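Local atomic coordinates of putative nucleotide-diphospho-sugar transferase (Desulfovibrio desulfuricans subsp. desulfuricans, PDB entry 3CGX), a protein that probably transfers a sugar from a nucleotide-diphospho-sugar donor, as do glycosyltransferases of the GT-A clan. Residues D62-L65 and P66-K70; L85-G88 and E89-H93; Y216-L219 and R220-D223. All blocks are in the same frame, centred on the assembly; numbering follows the deposited sequence.

Contacts 1 and 2 are helix starts and contact 3 a helix end. Each joins residues next to one another in the chain, so none closes a loop, and they follow in series without nesting or crossing. Contact 1 comes first, where the chain leaves strand 53-58 and a beta turn leads into helix 65-73. After strand 78-81, contact 2 opens helix 87-100 with an aspartate cap; its nearest atoms are about 10 Å from those of contact 1. These two helices link the parallel strands 53-58, 78-81 and 105-109. Contact 3 lies far along the chain, at the end of helix 214-221 among the C-terminal helices, its centre about 34 Å from that of contact 2.

Contact 1. Residues D62-L65 and P66-K70; sequences DADL and PEKFK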
loop_
_atom_site.group_PDB
_atom_site.type_symbol
_atom_site.label_atom_id
_atom_site.label_comp_id
_atom_site.label_asym_id
_atom_site.label_seq_id
_atom_site.Cartn_x
_atom_site.Cartn_y
_atom_site.Cartn_z
ATOM N N ASP A 62 -7.792 -5.383 18.032
ATOM C CA ASP A 62 -8.023 -5.156 19.485
ATOM C C ASP A 62 -8.208 -3.666 19.823
ATOM O O ASP A 62 -7.748 -2.755 19.076
ATOM C CB ASP A 62 -6.874 -5.753 20.270
ATOM C CG ASP A 62 -6.852 -7.320 20.196
ATOM O OD1 ASP A 62 -7.892 -7.932 19.845
ATOM O OD2 ASP A 62 -5.793 -7.931 20.479
ATOM N N ALA A 63 -8.847 -3.419 20.963
ATOM C CA ALA A 63 -9.174 -2.041 21.381
ATOM C C ALA A 63 -7.925 -1.189 21.720
ATOM O O ALA A 63 -8.028 0.030 21.863
ATOM C CB ALA A 63 -10.172 -2.022 22.540
ATOM N N ASP A 64 -6.783 -1.840 21.834
ATOM C CA ASP A 64 -5.528 -1.146 22.152
ATOM C C ASP A 64 -4.771 -0.602 20.956
ATOM O O ASP A 64 -3.736 0.021 21.114
ATOM C CB ASP A 64 -4.622 -2.000 23.028
ATOM C CG ASP A 64 -4.119 -3.276 22.356
ATOM O OD1 ASP A 64 -4.339 -3.526 21.164
ATOM O OD2 ASP A 64 -3.471 -4.028 23.097
ATOM N N LEU A 65 -5.320 -0.773 19.754
ATOM C CA LEU A 65 -4.604 -0.358 18.567
ATOM C C LEU A 65 -4.346 1.148 18.421
ATOM O O LEU A 65 -3.262 1.510 17.971
ATOM C CB LEU A 65 -5.251 -0.905 17.286
ATOM C CG LEU A 65 -4.933 -2.381 17.010
ATOM C CD1 LEU A 65 -5.739 -2.771 15.766
ATOM C CD2 LEU A 65 -3.397 -2.749 16.833
ATOM N N PRO A 66 -5.327 2.002 18.739
ATOM C CA PRO A 66 -5.074 3.442 18.526
ATOM C C PRO A 66 -3.790 3.970 19.206
ATOM O O PRO A 66 -2.943 4.622 18.572
ATOM C CB PRO A 66 -6.354 4.107 19.023
ATOM C CG PRO A 66 -7.391 3.080 18.841
ATOM C CD PRO A 66 -6.723 1.746 19.102
ATOM N N GLU A 67 -3.597 3.652 20.460
ATOM C CA GLU A 67 -2.409 4.129 21.158
ATOM C C GLU A 67 -1.172 3.325 20.724
ATOM O O GLU A 67 -0.029 3.822 20.771
ATOM C CB GLU A 67 -2.622 4.099 22.678
ATOM C CG GLU A 67 -3.608 5.117 23.174
ATOM C CD GLU A 67 -3.183 6.557 22.905
ATOM O OE1 GLU A 67 -1.967 6.839 22.933
ATOM O OE2 GLU A 67 -4.080 7.401 22.652
ATOM N N LYS A 68 -1.383 2.103 20.267
ATOM C CA LYS A 68 -0.247 1.274 19.775
ATOM C C LYS A 68 0.325 1.923 18.505
ATOM O O LYS A 68 1.535 2.093 18.324
ATOM C CB LYS A 68 -0.659 -0.173 19.502
ATOM C CG LYS A 68 -0.607 -1.047 20.683
ATOM C CD LYS A 68 -1.064 -2.467 20.344
ATOM C CE LYS A 68 0.027 -3.179 19.587
ATOM N NZ LYS A 68 -0.138 -4.655 19.605
ATOM N N PHE A 69 -0.587 2.392 17.665
ATOM C CA PHE A 69 -0.220 3.102 16.442
ATOM C C PHE A 69 0.470 4.432 16.717
ATOM O O PHE A 69 1.457 4.764 16.064
ATOM C CB PHE A 69 -1.414 3.281 15.487
ATOM C CG PHE A 69 -1.564 2.122 14.524
ATOM C CD1 PHE A 69 -0.712 2.026 13.413
ATOM C CD2 PHE A 69 -2.457 1.103 14.776
ATOM C CE1 PHE A 69 -0.792 0.931 12.542
ATOM C CE2 PHE A 69 -2.538 -0.009 13.915
ATOM C CZ PHE A 69 -1.703 -0.086 12.793
ATOM N N LYS A 70 -0.056 5.182 17.679
ATOM C CA LYS A 70 0.555 6.476 18.049
ATOM C C LYS A 70 1.966 6.246 18.604
ATOM O O LYS A 70 2.919 6.973 18.272
ATOM C CB LYS A 70 -0.330 7.284 19.040
ATOM C CG LYS A 70 -1.711 7.540 18.485
ATOM C CD LYS A 70 -2.555 8.634 19.131
ATOM C CE LYS A 70 -2.222 9.018 20.537
ATOM N NZ LYS A 70 -3.446 9.695 21.167
HETATM O O HOH W 1 -3.324 -5.201 19.348
#
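Lys68 runs its aliphatic chain obliquely across the carboxylate of Asp64, four residues back, in the turn before the helix. Lys68 CD is the carbon that touches, 3.5 Å from Asp64 OD1. The two charges do not meet directly: Lys68 NZ stays 4.6 Å from Asp64 OD1, and a water closes the gap, donating to that oxygen at 2.7 Å and accepting from Lys68 NZ. Two torsions set this up. Asp64 CG sits between its own backbone N and carbonyl carbon (chi1 65°), and the lysine chain, straight as far as CD, bends at chi3 (76°). Lys68 N also donates to Asp64 O, at 3.3 Å.

Leu65 and Phe69 behave differently: they lie side by side and point the same way, with Leu65 CD2 4.1 Å from Phe69 CE2. The edge of the Phe69 ring also faces Leu65 O, which accepts from Phe69 N at 2.8 Å. Pro66 packs its CD against Leu65 CB in the first turn of the helix.

The type I turn from Asp62 to Leu65 thus feeds helix 65-73, whose buried side lies on strand 53-58: Leu65 and Pro66 touch Tyr58, and Phe69 stacks on it. Tyr13 meets Phe69 edge-to-face and takes a cation-pi contact from Lys68.

Contact 2. Residues L85-G88 and E89-H93; sequences LDLG and ERMKH
An aspartate N-cap starts helix 87-100: Asp86 turns its carboxylate back over the first turn and accepts from Glu89 N through OD1 at 2.8 Å. The bond is almost straight (172° at the hydrogen), and the donor meets OD1 nearly along its C-O direction. A chi1 of 59° makes this possible, since it swings Asp86 CG in between the backbone N and C. Glu89 comes close to the cap, its CG 3.5 Å from Asp86 OD1. Its chain then bends at chi2, and the two carboxylate planes end up 72° apart.

Helical bonding starts at the cap residue itself, where Asp86 O accepts from Arg90 N at 2.9 Å. The extended arginine chain runs past that same oxygen, Arg90 CG coming to 3.1 Å from Asp86 O, and carries its guanidinium beyond the helix start, where NE donates to Gly84 O. On another flank, CE of Met91 (selenomethionine) touches Leu87 CG at 3.9 Å, while Trp163 touches both Asp86 and Met91.

Chemically, Asp86 places negative charge at the positive end of the helix dipole, which probably favours its ionised form. The Glu89 carboxylate, with OE2 4.5 Å from Asp86 OD1, would work against this. Lys92 NZ bonds weakly to Glu89 OE2 and bridges to Asp159, whose carboxylate also lies near Glu89; the lysine probably offsets part of this negative charge.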
loop_
_atom_site.group_PDB
_atom_site.type_symbol
_atom_site.label_atom_id
_atom_site.label_comp_id
_atom_site.label_asym_id
_atom_site.label_seq_id
_atom_site.Cartn_x
_atom_site.Cartn_y
_atom_site.Cartn_z
ATOM N N LEU A 85 -16.559 -5.456 5.665
ATOM C CA LEU A 85 -16.540 -6.925 5.763
ATOM C C LEU A 85 -15.369 -7.550 5.059
ATOM O O LEU A 85 -14.835 -8.558 5.542
ATOM C CB LEU A 85 -17.823 -7.564 5.200
ATOM C CG LEU A 85 -18.921 -7.771 6.241
ATOM C CD1 LEU A 85 -19.696 -6.483 6.463
ATOM C CD2 LEU A 85 -19.853 -8.902 5.804
ATOM N N ASP A 86 -14.986 -6.960 3.924
ATOM C CA ASP A 86 -13.859 -7.445 3.119
ATOM C C ASP A 86 -12.980 -6.262 2.658
ATOM O O ASP A 86 -13.242 -5.090 3.015
ATOM C CB ASP A 86 -14.326 -8.299 1.915
ATOM C CG ASP A 86 -15.245 -7.553 0.960
ATOM O OD1 ASP A 86 -15.110 -6.331 0.777
ATOM O OD2 ASP A 86 -16.121 -8.205 0.337
ATOM N N LEU A 87 -11.946 -6.570 1.879
ATOM C CA LEU A 87 -10.990 -5.524 1.461
ATOM C C LEU A 87 -11.671 -4.513 0.555
ATOM O O LEU A 87 -11.408 -3.321 0.639
ATOM C CB LEU A 87 -9.750 -6.111 0.808
ATOM C CG LEU A 87 -8.641 -5.101 0.463
ATOM C CD1 LEU A 87 -8.098 -4.357 1.684
ATOM C CD2 LEU A 87 -7.492 -5.800 -0.247
ATOM N N GLY A 88 -12.635 -4.967 -0.241
ATOM C CA GLY A 88 -13.321 -4.059 -1.135
ATOM C C GLY A 88 -14.191 -3.088 -0.357
ATOM O O GLY A 88 -14.180 -1.894 -0.632
ATOM N N GLU A 89 -14.959 -3.588 0.616
ATOM C CA GLU A 89 -15.755 -2.699 1.488
ATOM C C GLU A 89 -14.865 -1.715 2.267
ATOM O O GLU A 89 -15.195 -0.537 2.407
ATOM C CB GLU A 89 -16.670 -3.486 2.460
ATOM C CG GLU A 89 -17.807 -4.237 1.721
ATOM C CD GLU A 89 -18.558 -3.343 0.710
ATOM O OE1 GLU A 89 -19.377 -2.503 1.148
ATOM O OE2 GLU A 89 -18.323 -3.482 -0.526
ATOM N N ARG A 90 -13.733 -2.208 2.738
ATOM C CA ARG A 90 -12.784 -1.367 3.516
ATOM C C ARG A 90 -12.248 -0.227 2.652
ATOM O O ARG A 90 -12.189 0.916 3.088
ATOM C CB ARG A 90 -11.656 -2.230 4.099
ATOM C CG ARG A 90 -12.175 -3.130 5.199
ATOM C CD ARG A 90 -11.230 -4.201 5.649
ATOM N NE ARG A 90 -11.882 -4.904 6.764
ATOM C CZ ARG A 90 -11.312 -5.846 7.507
ATOM N NH1 ARG A 90 -10.069 -6.201 7.289
ATOM N NH2 ARG A 90 -11.994 -6.442 8.474
HETATM N N MSE A 91 -11.904 -0.532 1.401
HETATM C CA MSE A 91 -11.399 0.489 0.481
HETATM C C MSE A 91 -12.481 1.480 0.079
HETATM O O MSE A 91 -12.271 2.690 0.072
HETATM C CB MSE A 91 -10.796 -0.150 -0.768
HETATM C CG MSE A 91 -9.519 -0.890 -0.453
HETATM SE SE MSE A 91 -8.428 -1.535 -1.969
HETATM C CE MSE A 91 -9.623 -2.934 -2.625
ATOM N N LYS A 92 -13.639 0.958 -0.289
ATOM C CA LYS A 92 -14.785 1.805 -0.640
ATOM C C LYS A 92 -15.128 2.784 0.473
ATOM O O LYS A 92 -15.296 3.999 0.244
ATOM C CB LYS A 92 -16.030 0.944 -0.919
ATOM C CG LYS A 92 -17.164 1.734 -1.495
ATOM C CD LYS A 92 -18.452 0.963 -1.401
ATOM C CE LYS A 92 -18.402 -0.355 -2.118
ATOM N NZ LYS A 92 -19.800 -1.012 -2.075
ATOM N N HIS A 93 -15.190 2.268 1.701
ATOM C CA HIS A 93 -15.526 3.115 2.850
ATOM C C HIS A 93 -14.473 4.208 3.139
ATOM O O HIS A 93 -14.805 5.375 3.413
ATOM C CB HIS A 93 -15.784 2.259 4.083
ATOM C CG HIS A 93 -16.985 1.374 3.945
ATOM N ND1 HIS A 93 -17.132 0.184 4.636
ATOM C CD2 HIS A 93 -18.077 1.478 3.139
ATOM C CE1 HIS A 93 -18.283 -0.379 4.297
ATOM N NE2 HIS A 93 -18.866 0.377 3.379
#

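Contact 3. Residues Y216-L219 and R220-D223; sequences YALL and REND
Arg220 folds back over the preceding turn of helix 214-221 and brings its guanidinium to Tyr216 and Ala217. Arg220 NH1 meets the Tyr216 ring at its edge, in the ring plane and 3.8 Å from Tyr216 CD1; with the two planes 61° apart, this is not a cation stacked on a ring face. One face of the guanidinium rests on Ala217 CA, while Ala217 CB approaches NH2. The bend at chi3 (63°) turns the arginine chain back this way. A water donates to Ala217 O and accepts weakly from Arg220 NH2.

At the helix end, Asn222 ND2 donates to Leu218 O at 2.9 Å, with that oxygen close to the amide plane. Further out, Lys31 donates to Asn222 OD1, Tyr202 OH hydrogen-bonds Asp223 OD1 and the Tyr202 ring meets that of Tyr216, and Leu219 packs on helices 195-204 and 29-47.

Asn222 is where the backbone leaves helical geometry, and its N makes just weak bonds to Leu218 O and Leu219 O. The side-chain amide therefore supplies the stronger grip on Leu218 O, and the lysine at OD1 would probably polarise the amide and make ND2 a better donor.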
loop_
_atom_site.group_PDB
_atom_site.type_symbol
_atom_site.label_atom_id
_atom_site.label_comp_id
_atom_site.label_asym_id
_atom_site.label_seq_id
_atom_site.Cartn_x
_atom_site.Cartn_y
_atom_site.Cartn_z
ATOM N N TYR A 216 16.377 -1.588 3.915
ATOM C CA TYR A 216 17.548 -2.143 3.230
ATOM C C TYR A 216 18.669 -2.450 4.230
ATOM O O TYR A 216 19.412 -3.476 4.075
ATOM C CB TYR A 216 18.032 -1.242 2.080
ATOM C CG TYR A 216 19.106 -1.912 1.238
ATOM C CD1 TYR A 216 20.424 -1.816 1.600
ATOM C CD2 TYR A 216 18.793 -2.651 0.082
ATOM C CE1 TYR A 216 21.402 -2.411 0.875
ATOM C CE2 TYR A 216 19.794 -3.248 -0.654
ATOM C CZ TYR A 216 21.082 -3.125 -0.245
ATOM O OH TYR A 216 22.104 -3.707 -0.960
ATOM N N ALA A 217 18.831 -1.601 5.246
ATOM C CA ALA A 217 19.825 -1.904 6.302
ATOM C C ALA A 217 19.557 -3.282 6.940
ATOM O O ALA A 217 20.496 -4.055 7.237
ATOM C CB ALA A 217 19.869 -0.793 7.410
ATOM N N LEU A 218 18.303 -3.577 7.242
ATOM C CA LEU A 218 17.896 -4.879 7.721
ATOM C C LEU A 218 18.209 -6.025 6.780
ATOM O O LEU A 218 18.579 -7.078 7.181
ATOM C CB LEU A 218 16.412 -4.907 7.935
ATOM C CG LEU A 218 15.900 -4.996 9.318
ATOM C CD1 LEU A 218 16.486 -6.185 10.047
ATOM C CD2 LEU A 218 16.354 -3.731 9.874
ATOM N N LEU A 219 17.979 -5.802 5.518
ATOM C CA LEU A 219 18.257 -6.814 4.484
ATOM C C LEU A 219 19.741 -7.133 4.420
ATOM O O LEU A 219 20.127 -8.285 4.330
ATOM C CB LEU A 219 17.754 -6.389 3.098
ATOM C CG LEU A 219 16.257 -6.049 2.926
ATOM C CD1 LEU A 219 15.938 -5.521 1.513
ATOM C CD2 LEU A 219 15.394 -7.228 3.240
ATOM N N ARG A 220 20.567 -6.087 4.486
ATOM C CA ARG A 220 22.028 -6.212 4.442
ATOM C C ARG A 220 22.518 -7.041 5.644
ATOM O O ARG A 220 23.399 -7.921 5.522
ATOM C CB ARG A 220 22.627 -4.782 4.374
ATOM C CG ARG A 220 24.017 -4.687 3.960
ATOM C CD ARG A 220 24.275 -3.220 3.725
ATOM N NE ARG A 220 24.100 -2.475 4.971
ATOM C CZ ARG A 220 23.583 -1.249 5.068
ATOM N NH1 ARG A 220 23.142 -0.611 3.986
ATOM N NH2 ARG A 220 23.485 -0.673 6.264
ATOM N N GLU A 221 21.927 -6.782 6.808
ATOM C CA GLU A 221 22.229 -7.566 8.018
ATOM C C GLU A 221 21.893 -9.022 7.810
ATOM O O GLU A 221 22.544 -9.899 8.377
ATOM C CB GLU A 221 21.427 -7.120 9.249
ATOM C CG GLU A 221 21.815 -5.843 9.855
ATOM C CD GLU A 221 20.919 -5.479 11.046
ATOM O OE1 GLU A 221 20.240 -6.377 11.633
ATOM O OE2 GLU A 221 20.915 -4.275 11.383
ATOM N N ASN A 222 20.859 -9.251 7.005
ATOM C CA ASN A 222 20.361 -10.605 6.733
ATOM C C ASN A 222 20.883 -11.166 5.414
ATOM O O ASN A 222 20.343 -12.141 4.863
ATOM C CB ASN A 222 18.819 -10.621 6.846
ATOM C CG ASN A 222 18.362 -10.614 8.293
ATOM O OD1 ASN A 222 18.381 -11.644 8.940
ATOM N ND2 ASN A 222 18.015 -9.419 8.824
ATOM N N ASP A 223 22.012 -10.610 4.971
ATOM C CA ASP A 223 22.605 -11.000 3.683
ATOM C C ASP A 223 22.763 -12.522 3.515
ATOM O O ASP A 223 22.320 -13.120 2.504
ATOM C CB ASP A 223 23.945 -10.291 3.469
ATOM C CG ASP A 223 24.563 -10.632 2.108
ATOM O OD1 ASP A 223 24.215 -9.947 1.115
ATOM O OD2 ASP A 223 25.258 -11.651 2.027
HETATM O O HOH W 2 23.139 -3.155 7.964
#